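Yersinopine dehydrogenase (Yersinia pestis, PDB 6C4M) catalyses the NADPH-dependent reductive condensation of pyruvate with an amino-acid-derived intermediate, the last step in making the metallophore yersinopine. Local coordinates at residues A[23-29]-A[105-111]; A[47-53]-A[91-97]; A[329-333]-A[360-364]. All blocks are in the same frame, centred on the assembly; numbering follows the deposited sequence.

Contact 1 of 3, residues A[23-29]-A[105-111]; sequences LPTLILG and WQRLILA. With NAP (NADP nicotinamide-adenine-dinucleotide phosphate), chain B.
Leu26 and Arg107 belong to two neighbouring parallel strands, 25-28 and 107-110, whose segment axes approach to 4.8 Å and diverge by 19°. Leu26 N donates to Arg107 O, and Leu26 O receives Ile109 N; Leu28 repeats the pattern with Ile109 O and Ala111 N. Before the strands begin, Pro24 O is gripped twice, by Gln106 N at 3.0 Å and by the more bent bond from Arg107 N.

The polar side chains meet on the face carrying Thr25 and Arg107. Thr25 OG1 gives its proton to Leu23 O and accepts from Arg107 NH1 at 3.0 Å, the oxygen standing somewhat out of the guanidinium plane. Bending at chi3 (-65°) turns the arginine head back over the start of the other strand, where Leu23 CD1 covers one of its faces. Glu226 forms a salt bridge with Arg107 NH2, and Trp229 adds a cation-pi contact.

On the other face the contacts are apolar. Leu26 CB sits over the five-membered ring of Trp105, 4.0 Å from its centroid, in a CH-pi contact, while the ring edge meets the backbone of Pro24 and Thr25. Leu26 lies beside Leu108, both pointing the same way, with Leu26 CB 3.6 Å from Leu108 CD2. Leu28 CD1 touches Leu110 CD2 at 3.7 Å, and helix 117-121 covers these two. Helix 32-44 covers Ile27 and Ile109 on the face of Thr25 and Arg107.

Both strands end at the cofactor: Gly29 CA lies 3.6 Å from O3B of NADP, and Ala111 O lies 3.3 Å from its C5D. Gly29 opens a glycine-rich turn that continues into the NADP-binding residues Ala30 and Gly31, an arrangement typical of the Rossmann fold, with parallel strands ending at the dinucleotide.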
loop_
_atom_site.group_PDB
_atom_site.type_symbol
_atom_site.label_atom_id
_atom_site.label_comp_id
_atom_site.label_asym_id
_atom_site.label_seq_id
_atom_site.Cartn_x
_atom_site.Cartn_y
_atom_site.Cartn_z
ATOM N N LEU A 23 -22.727 -42.331 11.004
ATOM C CA LEU A 23 -23.108 -42.716 9.632
ATOM C C LEU A 23 -21.882 -43.053 8.781
ATOM O O LEU A 23 -20.933 -42.266 8.737
ATOM C CB LEU A 23 -23.875 -41.605 8.923
ATOM C CG LEU A 23 -25.174 -41.084 9.524
ATOM C CD1 LEU A 23 -25.842 -40.099 8.540
ATOM C CD2 LEU A 23 -26.080 -42.182 9.837
ATOM N N PRO A 24 -21.879 -44.179 8.056
ATOM C CA PRO A 24 -20.778 -44.433 7.119
ATOM C C PRO A 24 -20.680 -43.296 6.111
ATOM O O PRO A 24 -21.671 -42.902 5.494
ATOM C CB PRO A 24 -21.156 -45.758 6.452
ATOM C CG PRO A 24 -22.611 -45.986 6.828
ATOM C CD PRO A 24 -22.822 -45.301 8.116
ATOM N N THR A 25 -19.483 -42.751 5.985
ATOM C CA THR A 25 -19.255 -41.518 5.242
ATOM C C THR A 25 -18.199 -41.757 4.188
ATOM O O THR A 25 -17.120 -42.277 4.496
ATOM C CB THR A 25 -18.832 -40.385 6.161
ATOM O OG1 THR A 25 -19.822 -40.237 7.179
ATOM C CG2 THR A 25 -18.742 -39.106 5.357
ATOM N N LEU A 26 -18.525 -41.393 2.950
ATOM C CA LEU A 26 -17.609 -41.508 1.817
ATOM C C LEU A 26 -17.167 -40.102 1.411
ATOM O O LEU A 26 -17.989 -39.280 0.982
ATOM C CB LEU A 26 -18.258 -42.259 0.653
ATOM C CG LEU A 26 -17.447 -42.228 -0.663
ATOM C CD1 LEU A 26 -16.005 -42.691 -0.423
ATOM C CD2 LEU A 26 -18.098 -43.078 -1.771
ATOM N N ILE A 27 -15.876 -39.820 1.566
ATOM C CA ILE A 27 -15.307 -38.522 1.190
ATOM C C ILE A 27 -14.808 -38.598 -0.255
ATOM O O ILE A 27 -13.876 -39.357 -0.555
ATOM C CB ILE A 27 -14.162 -38.118 2.134
ATOM C CG1 ILE A 27 -14.667 -38.043 3.593
ATOM C CG2 ILE A 27 -13.536 -36.754 1.708
ATOM C CD1 ILE A 27 -13.606 -37.750 4.590
ATOM N N LEU A 28 -15.383 -37.776 -1.145
ATOM C CA LEU A 28 -14.997 -37.776 -2.563
ATOM C C LEU A 28 -13.964 -36.681 -2.801
ATOM O O LEU A 28 -14.287 -35.483 -2.826
ATOM C CB LEU A 28 -16.193 -37.576 -3.480
ATOM C CG LEU A 28 -17.285 -38.639 -3.339
ATOM C CD1 LEU A 28 -18.435 -38.280 -4.262
ATOM C CD2 LEU A 28 -16.786 -40.080 -3.653
ATOM N N GLY A 29 -12.728 -37.103 -3.005
ATOM C CA GLY A 29 -11.634 -36.188 -3.214
ATOM C C GLY A 29 -10.745 -36.261 -1.998
ATOM O O GLY A 29 -11.243 -36.205 -0.868
ATOM N N TRP A 105 -23.067 -46.497 2.202
ATOM C CA TRP A 105 -22.733 -45.129 2.552
ATOM C C TRP A 105 -23.997 -44.291 2.715
ATOM O O TRP A 105 -24.853 -44.256 1.828
ATOM C CB TRP A 105 -21.831 -44.497 1.476
ATOM C CG TRP A 105 -20.630 -45.328 1.178
ATOM C CD1 TRP A 105 -20.405 -46.079 0.050
ATOM C CD2 TRP A 105 -19.502 -45.542 2.035
ATOM N NE1 TRP A 105 -19.193 -46.727 0.153
ATOM C CE2 TRP A 105 -18.622 -46.420 1.357
ATOM C CE3 TRP A 105 -19.136 -45.054 3.294
ATOM C CZ2 TRP A 105 -17.411 -46.832 1.904
ATOM C CZ3 TRP A 105 -17.926 -45.458 3.830
ATOM C CH2 TRP A 105 -17.084 -46.343 3.137
ATOM N N GLN A 106 -24.077 -43.559 3.824
ATOM C CA GLN A 106 -25.215 -42.677 4.065
ATOM C C GLN A 106 -24.892 -41.197 3.910
ATOM O O GLN A 106 -25.819 -40.385 3.827
ATOM C CB GLN A 106 -25.790 -42.945 5.450
ATOM C CG GLN A 106 -26.236 -44.413 5.542
ATOM C CD GLN A 106 -27.099 -44.700 6.737
ATOM O OE1 GLN A 106 -27.734 -43.811 7.281
ATOM N NE2 GLN A 106 -27.167 -45.972 7.115
ATOM N N ARG A 107 -23.618 -40.836 3.825
ATOM C CA ARG A 107 -23.220 -39.446 3.653
ATOM C C ARG A 107 -22.081 -39.421 2.647
ATOM O O ARG A 107 -21.105 -40.178 2.775
ATOM C CB ARG A 107 -22.819 -38.835 5.004
ATOM C CG ARG A 107 -22.292 -37.446 4.935
ATOM C CD ARG A 107 -21.702 -37.030 6.265
ATOM N NE ARG A 107 -22.682 -36.948 7.339
ATOM C CZ ARG A 107 -22.588 -37.598 8.500
ATOM N NH1 ARG A 107 -21.568 -38.413 8.743
ATOM N NH2 ARG A 107 -23.505 -37.414 9.439
ATOM N N LEU A 108 -22.254 -38.608 1.606
ATOM C CA LEU A 108 -21.176 -38.245 0.706
ATOM C C LEU A 108 -20.752 -36.807 0.983
ATOM O O LEU A 108 -21.596 -35.915 1.149
ATOM C CB LEU A 108 -21.584 -38.361 -0.760
ATOM C CG LEU A 108 -22.148 -39.690 -1.232
ATOM C CD1 LEU A 108 -22.384 -39.593 -2.733
ATOM C CD2 LEU A 108 -21.207 -40.832 -0.873
ATOM N N ILE A 109 -19.446 -36.589 1.052
ATOM C CA ILE A 109 -18.902 -35.238 1.193
ATOM C C ILE A 109 -18.072 -34.949 -0.053
ATOM O O ILE A 109 -17.120 -35.682 -0.363
ATOM C CB ILE A 109 -18.078 -35.065 2.479
ATOM C CG1 ILE A 109 -18.929 -35.463 3.712
ATOM C CG2 ILE A 109 -17.584 -33.605 2.566
ATOM C CD1 ILE A 109 -18.235 -35.394 5.056
ATOM N N LEU A 110 -18.447 -33.898 -0.794
ATOM C CA LEU A 110 -17.698 -33.500 -1.991
ATOM C C LEU A 110 -16.581 -32.586 -1.547
ATOM O O LEU A 110 -16.812 -31.437 -1.180
ATOM C CB LEU A 110 -18.593 -32.829 -3.027
ATOM C CG LEU A 110 -19.369 -33.845 -3.862
ATOM C CD1 LEU A 110 -20.418 -33.183 -4.727
ATOM C CD2 LEU A 110 -18.421 -34.569 -4.759
ATOM N N ALA A 111 -15.376 -33.144 -1.516
ATOM C CA ALA A 111 -14.155 -32.422 -1.216
ATOM C C ALA A 111 -13.318 -32.156 -2.455
ATOM O O ALA A 111 -12.128 -31.858 -2.322
ATOM C CB ALA A 111 -13.308 -33.187 -0.201
HETATM P PA NAP B . -7.658 -29.810 -3.953
HETATM O O1A NAP B . -8.747 -28.815 -4.054
HETATM O O2A NAP B . -6.336 -29.295 -4.581
HETATM O O5B NAP B . -8.164 -31.179 -4.708
HETATM C C5B NAP B . -9.133 -31.951 -3.963
HETATM C C4B NAP B . -9.449 -33.215 -4.786
HETATM O O4B NAP B . -10.001 -32.723 -6.156
HETATM C C3B NAP B . -8.395 -33.906 -5.032
HETATM O O3B NAP B . -8.700 -35.337 -5.031
HETATM C C2B NAP B . -7.940 -33.487 -6.556
HETATM O O2B NAP B . -7.198 -34.590 -7.182
HETATM C C1B NAP B . -9.031 -33.282 -7.202
HETATM N N9A NAP B . -8.788 -32.155 -8.104
HETATM C C8A NAP B . -8.229 -30.940 -7.984
HETATM N N7A NAP B . -8.296 -30.400 -9.210
HETATM C C5A NAP B . -8.895 -31.299 -10.052
HETATM C C6A NAP B . -9.176 -31.157 -11.388
HETATM N N6A NAP B . -8.962 -30.112 -12.390
HETATM N N1A NAP B . -9.778 -32.166 -12.044
HETATM C C2A NAP B . -10.119 -33.320 -11.377
HETATM N N3A NAP B . -9.837 -33.454 -10.049
HETATM C C4A NAP B . -9.217 -32.415 -9.383
HETATM O O3 NAP B . -7.402 -30.113 -2.344
HETATM P PN NAP B . -7.999 -29.389 -1.027
HETATM O O1N NAP B . -8.143 -30.473 -0.051
HETATM O O2N NAP B . -6.937 -28.338 -0.621
HETATM O O5D NAP B . -9.431 -28.560 -1.246
HETATM C C5D NAP B . -10.707 -29.176 -0.930
HETATM C C4D NAP B . -11.787 -28.117 -1.229
HETATM O O4D NAP B . -11.583 -26.856 -0.271
HETATM C C3D NAP B . -11.745 -27.628 -2.450
HETATM O O3D NAP B . -13.157 -27.197 -2.769
HETATM C C2D NAP B . -10.911 -26.343 -2.390
HETATM O O2D NAP B . -11.387 -25.478 -3.310
HETATM C C1D NAP B . -11.275 -25.811 -0.990
HETATM N N1N NAP B . -10.192 -25.070 -0.300
HETATM C C2N NAP B . -9.265 -25.693 0.460
HETATM C C3N NAP B . -8.281 -24.919 1.117
HETATM C C7N NAP B . -7.199 -25.590 1.989
HETATM O O7N NAP B . -6.695 -25.025 2.877
HETATM N N7N NAP B . -6.837 -26.944 1.664
HETATM C C4N NAP B . -8.258 -23.559 0.978
HETATM C C5N NAP B . -9.179 -22.948 0.217
HETATM C C6N NAP B . -10.166 -23.705 -0.426
HETATM P P2B NAP B . -5.526 -34.739 -6.919
HETATM O O1X NAP B . -4.842 -33.778 -7.868
HETATM O O2X NAP B . -5.190 -34.377 -5.512
HETATM O O3X NAP B . -5.107 -36.148 -7.269
#

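Contact 2 of 3, residues A[47-53]-A[91-97]; sequences ARLGLYN and IDCYIDQ. With NAP (NADP nicotinamide-adenine-dinucleotide phosphate), chain B.
Gly50, Leu51 and Tyr52 pair with Cys93, Tyr94 and Ile95 as parallel strands whose segment axes come within 4.7 Å at an angle of 15°, Leu51 bonding through both N and O to Cys93 O and Ile95 N. At the start, Asp92 bonds to both backbone polar atoms of Leu49: its N donates to Leu49 O, and its OD2 takes Leu49 N at 2.9 Å on the anti lone pair, in a nearly straight bond. Leu51 packs obliquely on Tyr94, its CB 3.9 Å from Tyr94 CD2 and its own CD2 at the ring edge. The phenol end reaches along the strand until Tyr94 OH is 3.2 Å from Asn53 CB, and a water bridges Tyr94 OH and Asn53 O. Asn53 CG, anti to the backbone N (chi1 -159°), carries the amide away from segment 91-97 toward NADP. There Asn53 OD1 accepts a short bond from O3B, 2.5 Å, and Asn53 ND2 donates to the phosphate oxygen O3X at 2.9 Å. OD1 also receives Ala30 N and Lys58 NZ. One amide thus reads the ribose 3'-hydroxyl and the 2'-phosphate together, consistent with a preference for NADP(H) over NAD(H).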
loop_
_atom_site.group_PDB
_atom_site.type_symbol
_atom_site.label_atom_id
_atom_site.label_comp_id
_atom_site.label_asym_id
_atom_site.label_seq_id
_atom_site.Cartn_x
_atom_site.Cartn_y
_atom_site.Cartn_z
ATOM N N ALA A 47 -17.441 -43.804 12.979
ATOM C CA ALA A 47 -18.094 -43.954 11.686
ATOM C C ALA A 47 -17.148 -44.633 10.705
ATOM O O ALA A 47 -15.934 -44.401 10.733
ATOM C CB ALA A 47 -18.542 -42.589 11.162
ATOM N N ARG A 48 -17.697 -45.499 9.864
ATOM C CA ARG A 48 -16.891 -46.065 8.798
ATOM C C ARG A 48 -16.568 -44.958 7.802
ATOM O O ARG A 48 -17.421 -44.125 7.481
ATOM C CB ARG A 48 -17.620 -47.219 8.118
ATOM C CG ARG A 48 -16.720 -48.021 7.169
ATOM C CD ARG A 48 -17.327 -49.349 6.771
ATOM N NE ARG A 48 -18.432 -49.148 5.834
ATOM C CZ ARG A 48 -18.398 -49.415 4.533
ATOM N NH1 ARG A 48 -17.305 -49.925 3.957
ATOM N NH2 ARG A 48 -19.480 -49.171 3.802
ATOM N N LEU A 49 -15.316 -44.910 7.359
ATOM C CA LEU A 49 -14.844 -43.826 6.502
ATOM C C LEU A 49 -14.349 -44.381 5.174
ATOM O O LEU A 49 -13.463 -45.245 5.143
ATOM C CB LEU A 49 -13.730 -43.025 7.185
ATOM C CG LEU A 49 -14.168 -42.057 8.274
ATOM C CD1 LEU A 49 -12.940 -41.358 8.876
ATOM C CD2 LEU A 49 -15.141 -41.030 7.726
ATOM N N GLY A 50 -14.927 -43.883 4.088
ATOM C CA GLY A 50 -14.424 -44.150 2.753
ATOM C C GLY A 50 -13.767 -42.928 2.139
ATOM O O GLY A 50 -14.026 -41.799 2.569
ATOM N N LEU A 51 -12.914 -43.143 1.138
ATOM C CA LEU A 51 -12.149 -42.070 0.522
ATOM C C LEU A 51 -12.028 -42.368 -0.961
ATOM O O LEU A 51 -11.728 -43.501 -1.327
ATOM C CB LEU A 51 -10.757 -41.952 1.157
ATOM C CG LEU A 51 -9.898 -40.755 0.773
ATOM C CD1 LEU A 51 -10.607 -39.470 1.135
ATOM C CD2 LEU A 51 -8.555 -40.834 1.482
ATOM N N TYR A 52 -12.268 -41.357 -1.802
ATOM C CA TYR A 52 -12.080 -41.453 -3.244
ATOM C C TYR A 52 -11.033 -40.437 -3.677
ATOM O O TYR A 52 -10.999 -39.312 -3.164
ATOM C CB TYR A 52 -13.373 -41.189 -4.016
ATOM C CG TYR A 52 -13.119 -40.800 -5.474
ATOM C CD1 TYR A 52 -12.896 -41.767 -6.461
ATOM C CD2 TYR A 52 -13.088 -39.472 -5.853
ATOM C CE1 TYR A 52 -12.650 -41.415 -7.782
ATOM C CE2 TYR A 52 -12.829 -39.101 -7.160
ATOM C CZ TYR A 52 -12.629 -40.082 -8.122
ATOM O OH TYR A 52 -12.372 -39.719 -9.402
ATOM N N ASN A 53 -10.180 -40.842 -4.615
ATOM C CA ASN A 53 -9.349 -39.901 -5.355
ATOM C C ASN A 53 -9.137 -40.428 -6.760
ATOM O O ASN A 53 -8.906 -41.624 -6.958
ATOM C CB ASN A 53 -7.990 -39.683 -4.688
ATOM C CG ASN A 53 -7.332 -38.377 -5.116
ATOM O OD1 ASN A 53 -7.352 -37.398 -4.375
ATOM N ND2 ASN A 53 -6.738 -38.360 -6.315
ATOM N N ILE A 91 -8.717 -45.283 7.335
ATOM C CA ILE A 91 -9.608 -45.290 6.183
ATOM C C ILE A 91 -10.033 -46.738 5.958
ATOM O O ILE A 91 -9.186 -47.627 5.812
ATOM C CB ILE A 91 -8.938 -44.697 4.931
ATOM C CG1 ILE A 91 -8.491 -43.248 5.169
ATOM C CG2 ILE A 91 -9.887 -44.776 3.741
ATOM C CD1 ILE A 91 -9.621 -42.231 5.360
ATOM N N ASP A 92 -11.340 -46.976 5.932
ATOM C CA ASP A 92 -11.868 -48.330 5.833
ATOM C C ASP A 92 -12.062 -48.771 4.399
ATOM O O ASP A 92 -12.092 -49.976 4.123
ATOM C CB ASP A 92 -13.201 -48.412 6.584
ATOM C CG ASP A 92 -13.050 -48.041 8.053
ATOM O OD1 ASP A 92 -12.483 -48.865 8.803
ATOM O OD2 ASP A 92 -13.444 -46.910 8.428
ATOM N N CYS A 93 -12.181 -47.825 3.480
ATOM C CA CYS A 93 -12.380 -48.158 2.083
ATOM C C CYS A 93 -11.791 -47.037 1.243
ATOM O O CYS A 93 -12.076 -45.868 1.502
ATOM C CB CYS A 93 -13.869 -48.338 1.792
ATOM S SG CYS A 93 -14.229 -48.735 0.101
ATOM N N TYR A 94 -10.967 -47.388 0.260
ATOM C CA TYR A 94 -10.416 -46.418 -0.676
ATOM C C TYR A 94 -10.707 -46.892 -2.085
ATOM O O TYR A 94 -10.515 -48.073 -2.397
ATOM C CB TYR A 94 -8.912 -46.232 -0.475
ATOM C CG TYR A 94 -8.266 -45.187 -1.374
ATOM C CD1 TYR A 94 -7.755 -45.523 -2.619
ATOM C CD2 TYR A 94 -8.144 -43.867 -0.954
ATOM C CE1 TYR A 94 -7.142 -44.559 -3.430
ATOM C CE2 TYR A 94 -7.564 -42.921 -1.740
ATOM C CZ TYR A 94 -7.057 -43.265 -2.980
ATOM O OH TYR A 94 -6.453 -42.298 -3.749
ATOM N N ILE A 95 -11.200 -45.974 -2.921
ATOM C CA ILE A 95 -11.509 -46.249 -4.316
ATOM C C ILE A 95 -10.924 -45.138 -5.178
ATOM O O ILE A 95 -10.676 -44.020 -4.716
ATOM C CB ILE A 95 -13.023 -46.356 -4.567
ATOM C CG1 ILE A 95 -13.720 -45.106 -4.015
ATOM C CG2 ILE A 95 -13.563 -47.672 -3.970
ATOM C CD1 ILE A 95 -15.219 -45.016 -4.363
ATOM N N ASP A 96 -10.712 -45.467 -6.453
ATOM C CA ASP A 96 -10.256 -44.502 -7.435
ATOM C C ASP A 96 -11.126 -44.513 -8.679
ATOM O O ASP A 96 -10.739 -43.948 -9.691
ATOM C CB ASP A 96 -8.790 -44.746 -7.804
ATOM C CG ASP A 96 -8.587 -46.012 -8.600
ATOM O OD1 ASP A 96 -9.562 -46.774 -8.737
ATOM O OD2 ASP A 96 -7.449 -46.237 -9.064
ATOM N N GLN A 97 -12.296 -45.115 -8.613
ATOM C CA GLN A 97 -13.276 -45.067 -9.684
ATOM C C GLN A 97 -14.620 -44.797 -9.038
ATOM O O GLN A 97 -15.019 -45.511 -8.111
ATOM C CB GLN A 97 -13.332 -46.390 -10.497
ATOM C CG GLN A 97 -12.186 -46.614 -11.471
ATOM C CD GLN A 97 -11.952 -45.441 -12.431
ATOM O OE1 GLN A 97 -12.888 -44.889 -13.024
ATOM N NE2 GLN A 97 -10.691 -45.047 -12.570
HETATM P PA NAP B . -7.658 -29.810 -3.953
HETATM O O1A NAP B . -8.747 -28.815 -4.054
HETATM O O2A NAP B . -6.336 -29.295 -4.581
HETATM O O5B NAP B . -8.164 -31.179 -4.708
HETATM C C5B NAP B . -9.133 -31.951 -3.963
HETATM C C4B NAP B . -9.449 -33.215 -4.786
HETATM O O4B NAP B . -10.001 -32.723 -6.156
HETATM C C3B NAP B . -8.395 -33.906 -5.032
HETATM O O3B NAP B . -8.700 -35.337 -5.031
HETATM C C2B NAP B . -7.940 -33.487 -6.556
HETATM O O2B NAP B . -7.198 -34.590 -7.182
HETATM C C1B NAP B . -9.031 -33.282 -7.202
HETATM N N9A NAP B . -8.788 -32.155 -8.104
HETATM C C8A NAP B . -8.229 -30.940 -7.984
HETATM N N7A NAP B . -8.296 -30.400 -9.210
HETATM C C5A NAP B . -8.895 -31.299 -10.052
HETATM C C6A NAP B . -9.176 -31.157 -11.388
HETATM N N6A NAP B . -8.962 -30.112 -12.390
HETATM N N1A NAP B . -9.778 -32.166 -12.044
HETATM C C2A NAP B . -10.119 -33.320 -11.377
HETATM N N3A NAP B . -9.837 -33.454 -10.049
HETATM C C4A NAP B . -9.217 -32.415 -9.383
HETATM O O3 NAP B . -7.402 -30.113 -2.344
HETATM P PN NAP B . -7.999 -29.389 -1.027
HETATM O O1N NAP B . -8.143 -30.473 -0.051
HETATM O O2N NAP B . -6.937 -28.338 -0.621
HETATM O O5D NAP B . -9.431 -28.560 -1.246
HETATM C C5D NAP B . -10.707 -29.176 -0.930
HETATM C C4D NAP B . -11.787 -28.117 -1.229
HETATM O O4D NAP B . -11.583 -26.856 -0.271
HETATM C C3D NAP B . -11.745 -27.628 -2.450
HETATM O O3D NAP B . -13.157 -27.197 -2.769
HETATM C C2D NAP B . -10.911 -26.343 -2.390
HETATM O O2D NAP B . -11.387 -25.478 -3.310
HETATM C C1D NAP B . -11.275 -25.811 -0.990
HETATM N N1N NAP B . -10.192 -25.070 -0.300
HETATM C C2N NAP B . -9.265 -25.693 0.460
HETATM C C3N NAP B . -8.281 -24.919 1.117
HETATM C C7N NAP B . -7.199 -25.590 1.989
HETATM O O7N NAP B . -6.695 -25.025 2.877
HETATM N N7N NAP B . -6.837 -26.944 1.664
HETATM C C4N NAP B . -8.258 -23.559 0.978
HETATM C C5N NAP B . -9.179 -22.948 0.217
HETATM C C6N NAP B . -10.166 -23.705 -0.426
HETATM P P2B NAP B . -5.526 -34.739 -6.919
HETATM O O1X NAP B . -4.842 -33.778 -7.868
HETATM O O2X NAP B . -5.190 -34.377 -5.512
HETATM O O3X NAP B . -5.107 -36.148 -7.269
HETATM O O HOH W 1 -6.486 -42.576 -6.414
#

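Contact 3 of 3, residues A[329-333]-A[360-364]; sequences NYPVP and RYTAL
Val332 lays its CB and CG1 against the methyl of Ala363, with Val332 CB 3.8 Å from Ala363 CB. Its CG1 also meets Leu364 CD1 at 3.7 Å, the two side chains crossing at about a right angle. This small apolar patch joins the loop to helix 350-364, in which Leu364 N bonds back to Arg360 O.

Beside the patch, polar groups do the joining. Arg360 NH2 donates to Tyr330 O at 3.1 Å, in the carbonyl plane and on a lone pair. A water donates to the same oxygen at 2.6 Å and accepts from Arg360 NE, also at 2.6 Å, so one loop carbonyl is held both directly and through solvent. A bend at chi2 (-118°) directs the arginine toward the loop, and Leu364 CD1 lies over one face of the guanidinium, toward its rim.

The loop follows helix 321-329, whose Asn326 accepts from Val332 N through its side chain and whose Leu322 and Leu325 touch Arg360. The Tyr330 ring has Arg360 NH2 near its edge and makes an edge-to-face contact with Phe381; its side chain is about 9 Å from that of His260, the inferred proton donor/acceptor. Helix 350-364 turns Tyr361 onto helix 255-264, while Thr362, on the far side of the same helix turn from the loop, packs on Thr362 of the second subunit.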
loop_
_atom_site.group_PDB
_atom_site.type_symbol
_atom_site.label_atom_id
_atom_site.label_comp_id
_atom_site.label_asym_id
_atom_site.label_seq_id
_atom_site.Cartn_x
_atom_site.Cartn_y
_atom_site.Cartn_z
ATOM N N ASN A 329 -13.288 -12.818 7.556
ATOM C CA ASN A 329 -12.084 -13.468 7.032
ATOM C C ASN A 329 -10.806 -12.936 7.692
ATOM O O ASN A 329 -10.288 -13.573 8.615
ATOM C CB ASN A 329 -12.065 -13.342 5.507
ATOM C CG ASN A 329 -13.158 -14.175 4.854
ATOM O OD1 ASN A 329 -12.914 -15.321 4.463
ATOM N ND2 ASN A 329 -14.382 -13.626 4.786
ATOM N N TYR A 330 -10.282 -11.769 7.257
ATOM C CA TYR A 330 -9.007 -11.279 7.791
ATOM C C TYR A 330 -9.123 -9.780 8.085
ATOM O O TYR A 330 -9.382 -8.994 7.172
ATOM C CB TYR A 330 -7.872 -11.573 6.800
ATOM C CG TYR A 330 -7.908 -12.985 6.269
ATOM C CD1 TYR A 330 -8.610 -13.286 5.104
ATOM C CD2 TYR A 330 -7.262 -14.032 6.936
ATOM C CE1 TYR A 330 -8.662 -14.587 4.600
ATOM C CE2 TYR A 330 -7.306 -15.344 6.436
ATOM C CZ TYR A 330 -8.013 -15.610 5.266
ATOM O OH TYR A 330 -8.090 -16.894 4.741
ATOM N N PRO A 331 -9.005 -9.352 9.332
ATOM C CA PRO A 331 -9.236 -7.940 9.654
ATOM C C PRO A 331 -7.995 -7.083 9.470
ATOM O O PRO A 331 -6.861 -7.558 9.506
ATOM C CB PRO A 331 -9.622 -7.987 11.132
ATOM C CG PRO A 331 -8.793 -9.085 11.650
ATOM C CD PRO A 331 -8.862 -10.157 10.562
ATOM N N VAL A 332 -8.243 -5.792 9.293
ATOM C CA VAL A 332 -7.160 -4.812 9.243
ATOM C C VAL A 332 -7.474 -3.723 10.263
ATOM O O VAL A 332 -8.640 -3.534 10.666
ATOM C CB VAL A 332 -6.966 -4.232 7.817
ATOM C CG1 VAL A 332 -6.667 -5.368 6.778
ATOM C CG2 VAL A 332 -8.180 -3.394 7.377
ATOM N N PRO A 333 -6.447 -2.986 10.694
ATOM C CA PRO A 333 -6.646 -1.955 11.727
ATOM C C PRO A 333 -7.704 -0.943 11.318
ATOM O O PRO A 333 -7.875 -0.635 10.133
ATOM C CB PRO A 333 -5.268 -1.293 11.845
ATOM C CG PRO A 333 -4.305 -2.262 11.263
ATOM C CD PRO A 333 -5.044 -3.105 10.269
ATOM N N ARG A 360 -7.855 -1.513 2.128
ATOM C CA ARG A 360 -7.888 -2.842 2.723
ATOM C C ARG A 360 -6.761 -3.734 2.204
ATOM O O ARG A 360 -6.003 -4.302 2.995
ATOM C CB ARG A 360 -9.245 -3.483 2.464
ATOM C CG ARG A 360 -9.475 -4.644 3.366
ATOM C CD ARG A 360 -9.633 -5.875 2.588
ATOM N NE ARG A 360 -9.735 -7.005 3.488
ATOM C CZ ARG A 360 -9.537 -8.254 3.133
ATOM N NH1 ARG A 360 -9.259 -8.551 1.854
ATOM N NH2 ARG A 360 -9.633 -9.196 4.068
ATOM N N TYR A 361 -6.613 -3.861 0.869
ATOM C CA TYR A 361 -5.574 -4.746 0.348
ATOM C C TYR A 361 -4.166 -4.228 0.607
ATOM O O TYR A 361 -3.233 -5.024 0.773
ATOM C CB TYR A 361 -5.829 -5.030 -1.131
ATOM C CG TYR A 361 -6.875 -6.103 -1.230
ATOM C CD1 TYR A 361 -6.518 -7.443 -1.191
ATOM C CD2 TYR A 361 -8.226 -5.785 -1.303
ATOM C CE1 TYR A 361 -7.483 -8.448 -1.211
ATOM C CE2 TYR A 361 -9.200 -6.780 -1.320
ATOM C CZ TYR A 361 -8.829 -8.108 -1.273
ATOM O OH TYR A 361 -9.815 -9.090 -1.325
ATOM N N THR A 362 -3.971 -2.917 0.653
ATOM C CA THR A 362 -2.673 -2.397 1.085
ATOM C C THR A 362 -2.388 -2.823 2.522
ATOM O O THR A 362 -1.313 -3.350 2.829
ATOM C CB THR A 362 -2.659 -0.876 0.929
ATOM O OG1 THR A 362 -2.921 -0.551 -0.425
ATOM C CG2 THR A 362 -1.314 -0.228 1.392
ATOM N N ALA A 363 -3.365 -2.633 3.412
ATOM C CA ALA A 363 -3.166 -2.964 4.826
ATOM C C ALA A 363 -2.868 -4.447 5.018
ATOM O O ALA A 363 -2.078 -4.824 5.893
ATOM C CB ALA A 363 -4.404 -2.583 5.619
ATOM N N LEU A 364 -3.507 -5.294 4.206
ATOM C CA LEU A 364 -3.351 -6.746 4.283
ATOM C C LEU A 364 -1.900 -7.177 4.124
ATOM O O LEU A 364 -1.467 -8.148 4.750
ATOM C CB LEU A 364 -4.215 -7.403 3.192
ATOM C CG LEU A 364 -5.106 -8.604 3.484
ATOM C CD1 LEU A 364 -5.956 -8.397 4.720
ATOM C CD2 LEU A 364 -6.020 -8.935 2.259
HETATM O O HOH W 2 -9.684 -6.651 6.015
#

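Overall arrangement
Contacts 1 and 2 are adjoining parts of one sheet, their centres 8 Å apart, because strands 25-28 and 49-52 are neighbours; together they give the strand order 93-95, 49-52, 25-28, 107-110. Along the chain, the segments of contact 2 fall between those of contact 1, as expected of a Rossmann sheet built outward from its first strand, and both contacts reach NADP. Contact 3 comes later in sequence, in a helical region on the opposite side of the chain's centre, with its centre 36 Å from contact 1 and 40 Å from contact 2. The cofactor thus lies between this sheet and a helical region whose Tyr330 side chain comes within about 8 Å of it.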